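RNA methyltransferase, TrmH family (Porphyromonas gingivalis, PDB 2I6D) probably binds RNA and transfers a methyl group to it, being a knotted methyltransferase of the SpoU/TrmH type. Local coordinates at residues A[47-52]-A[67-72]. Numbering follows the deposited sequence.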
HETATM    1  N   MSE A  47     -20.942   1.340   2.350  1.00 32.03           N
HETATM    2  CA  MSE A  47     -21.545   1.556   3.652  1.00 35.01           C
HETATM    3  C   MSE A  47     -20.731   2.593   4.426  1.00 31.92           C
HETATM    4  O   MSE A  47     -19.503   2.612   4.340  1.00 30.63           O
HETATM    5  CB  MSE A  47     -21.597   0.234   4.414  1.00 33.95           C
HETATM    6  CG  MSE A  47     -21.942   0.361   5.876  1.00 39.40           C
HETATM    7 SE   MSE A  47     -22.388  -1.401   6.671  1.00 48.91          SE
HETATM    8  CE  MSE A  47     -24.306  -1.353   6.372  1.00 47.34           C
ATOM      9  N   LEU A  48     -21.430   3.454   5.162  1.00 30.30           N
ATOM     10  CA  LEU A  48     -20.788   4.493   5.969  1.00 28.79           C
ATOM     11  C   LEU A  48     -21.558   4.581   7.278  1.00 28.63           C
ATOM     12  O   LEU A  48     -22.754   4.829   7.288  1.00 28.22           O
ATOM     13  CB  LEU A  48     -20.788   5.827   5.232  1.00 28.24           C
ATOM     14  CG  LEU A  48     -20.032   6.966   5.908  1.00 29.75           C
ATOM     15  CD1 LEU A  48     -18.524   6.644   6.016  1.00 29.98           C
ATOM     16  CD2 LEU A  48     -20.252   8.265   5.134  1.00 28.90           C
ATOM     17  N   VAL A  49     -20.863   4.357   8.382  1.00 28.59           N
ATOM     18  CA  VAL A  49     -21.501   4.236   9.699  1.00 29.47           C
ATOM     19  C   VAL A  49     -20.770   5.219  10.608  1.00 29.21           C
ATOM     20  O   VAL A  49     -19.533   5.210  10.670  1.00 28.43           O
ATOM     21  CB  VAL A  49     -21.318   2.810  10.201  1.00 30.34           C
ATOM     22  CG1 VAL A  49     -21.665   2.678  11.637  1.00 34.67           C
ATOM     23  CG2 VAL A  49     -22.192   1.861   9.372  1.00 31.10           C
ATOM     24  N   GLY A  50     -21.505   6.102  11.261  1.00 28.44           N
ATOM     25  CA  GLY A  50     -20.841   7.051  12.130  1.00 28.04           C
ATOM     26  C   GLY A  50     -21.824   7.836  12.962  1.00 28.11           C
ATOM     27  O   GLY A  50     -23.028   7.734  12.773  1.00 27.85           O
ATOM     28  N   THR A  51     -21.297   8.638  13.878  1.00 27.20           N
ATOM     29  CA  THR A  51     -22.125   9.558  14.632  1.00 27.09           C
ATOM     30  C   THR A  51     -22.477  10.726  13.728  1.00 27.45           C
ATOM     31  O   THR A  51     -21.753  11.007  12.764  1.00 27.80           O
ATOM     32  CB  THR A  51     -21.385  10.095  15.859  1.00 27.46           C
ATOM     33  OG1 THR A  51     -20.150  10.703  15.435  1.00 26.08           O
ATOM     34  CG2 THR A  51     -21.100   8.980  16.853  1.00 24.98           C
ATOM     35  N   ALA A  52     -23.580  11.409  14.045  1.00 27.19           N
ATOM     36  CA  ALA A  52     -24.030  12.578  13.281  1.00 26.94           C
ATOM     37  C   ALA A  52     -22.909  13.584  13.022  1.00 27.54           C
ATOM     38  O   ALA A  52     -22.781  14.096  11.899  1.00 27.14           O
ATOM     39  CB  ALA A  52     -25.220  13.264  13.993  1.00 27.59           C
ATOM     40  N   VAL A  67     -25.528   4.836   8.011  1.00 28.26           N
ATOM     41  CA  VAL A  67     -26.209   4.581   9.293  1.00 28.49           C
ATOM     42  C   VAL A  67     -25.695   5.600  10.270  1.00 28.17           C
ATOM     43  O   VAL A  67     -24.505   5.623  10.540  1.00 27.54           O
ATOM     44  CB  VAL A  67     -25.956   3.156   9.870  1.00 28.12           C
ATOM     45  CG1 VAL A  67     -26.778   2.936  11.146  1.00 29.00           C
ATOM     46  CG2 VAL A  67     -26.286   2.047   8.843  1.00 30.77           C
ATOM     47  N   GLU A  68     -26.574   6.456  10.780  1.00 27.94           N
ATOM     48  CA  GLU A  68     -26.166   7.398  11.811  1.00 29.35           C
ATOM     49  C   GLU A  68     -26.361   6.721  13.156  1.00 29.36           C
ATOM     50  O   GLU A  68     -27.464   6.271  13.464  1.00 29.68           O
ATOM     51  CB  GLU A  68     -26.977   8.703  11.744  1.00 29.41           C
ATOM     52  CG  GLU A  68     -26.656   9.712  12.862  1.00 30.33           C
ATOM     53  CD  GLU A  68     -27.751  10.773  13.050  1.00 31.79           C
ATOM     54  OE1 GLU A  68     -27.947  11.586  12.123  1.00 35.16           O
ATOM     55  OE2 GLU A  68     -28.404  10.807  14.127  1.00 35.52           O
ATOM     56  N   LEU A  69     -25.295   6.671  13.951  1.00 29.60           N
ATOM     57  CA  LEU A  69     -25.318   6.009  15.249  1.00 30.16           C
ATOM     58  C   LEU A  69     -25.297   7.009  16.404  1.00 29.61           C
ATOM     59  O   LEU A  69     -24.702   8.084  16.280  1.00 29.71           O
ATOM     60  CB  LEU A  69     -24.131   5.056  15.356  1.00 30.64           C
ATOM     61  CG  LEU A  69     -24.150   3.846  14.412  1.00 32.70           C
ATOM     62  CD1 LEU A  69     -22.869   3.088  14.571  1.00 35.53           C
ATOM     63  CD2 LEU A  69     -25.322   2.936  14.684  1.00 34.01           C
ATOM     64  N   PRO A  70     -25.915   6.655  17.542  1.00 29.36           N
ATOM     65  CA  PRO A  70     -25.908   7.613  18.643  1.00 29.10           C
ATOM     66  C   PRO A  70     -24.515   7.719  19.233  1.00 29.22           C
ATOM     67  O   PRO A  70     -23.698   6.806  19.070  1.00 28.44           O
ATOM     68  CB  PRO A  70     -26.867   6.984  19.665  1.00 29.61           C
ATOM     69  CG  PRO A  70     -26.774   5.517  19.395  1.00 29.72           C
ATOM     70  CD  PRO A  70     -26.608   5.402  17.902  1.00 28.97           C
ATOM     71  N   GLU A  71     -24.268   8.828  19.916  1.00 29.21           N
ATOM     72  CA  GLU A  71     -23.050   9.062  20.693  1.00 30.13           C
ATOM     73  C   GLU A  71     -22.743   7.884  21.634  1.00 29.09           C
ATOM     74  O   GLU A  71     -21.578   7.524  21.828  1.00 29.24           O
ATOM     75  CB  GLU A  71     -23.240  10.340  21.521  1.00 30.99           C
ATOM     76  CG  GLU A  71     -22.004  11.226  21.644  1.00 36.01           C
ATOM     77  CD  GLU A  71     -21.370  11.547  20.299  1.00 40.74           C
ATOM     78  OE1 GLU A  71     -20.256  11.037  20.046  1.00 43.64           O
ATOM     79  OE2 GLU A  71     -21.979  12.285  19.484  1.00 43.46           O
ATOM     80  N   SER A  72     -23.793   7.260  22.167  1.00 27.24           N
ATOM     81  CA  SER A  72     -23.636   6.127  23.085  1.00 26.80           C
ATOM     82  C   SER A  72     -23.176   4.810  22.452  1.00 26.99           C
ATOM     83  O   SER A  72     -22.761   3.903  23.176  1.00 27.08           O
ATOM     84  CB  SER A  72     -24.943   5.864  23.817  1.00 26.28           C
ATOM     85  OG  SER A  72     -25.928   5.429  22.905  1.00 25.12           O
TER
HETATM   86  O   HOH W   1     -18.741  11.693  17.424  1.00 47.52           O
HETATM   87  O   HOH W   2     -24.926  10.852  16.478  1.00 35.14           O
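Leu48, Gly50, Val67 and Leu69 join two parallel strands by three backbone hydrogen bonds. Val67 N donates to Leu48 O at 2.9 Å, and Gly50 N to Val67 O at 3.1 Å. Leu69 N to Gly50 O is the shortest, at 2.8 Å, with its donor 37° out of the carbonyl plane. Gly50 O also receives a CA-H...O contact from Glu68.

Apolar packing lies on one face, where Val49 and Val67 sit side by side and point the same way. Val49 CG2 is 4.0 Å from Val67 CB. On the other face, Glu68 CG is anti to the backbone N (chi1 176°), and the extended chain carries its carboxylate to Ala52. Glu68 CD lies 3.7 Å from Ala52 CB.

Two waters bridge Thr51 and Ala52 to Leu69 and Glu71. One molecule accepts from Ala52 N and donates to Leu69 O, both at 2.8 Å. Another links Thr51 OG1 with Glu71 OE1, to which it donates. Thr51 is the N-cap residue of helix 52-56, within a beta-alpha-beta unit of the probable substrate-binding domain. Direct backbone hydrogen bonds thus hold the pair up to Gly50 and Leu69; beyond them one water carries the backbone link and another the side-chain link at the N-cap.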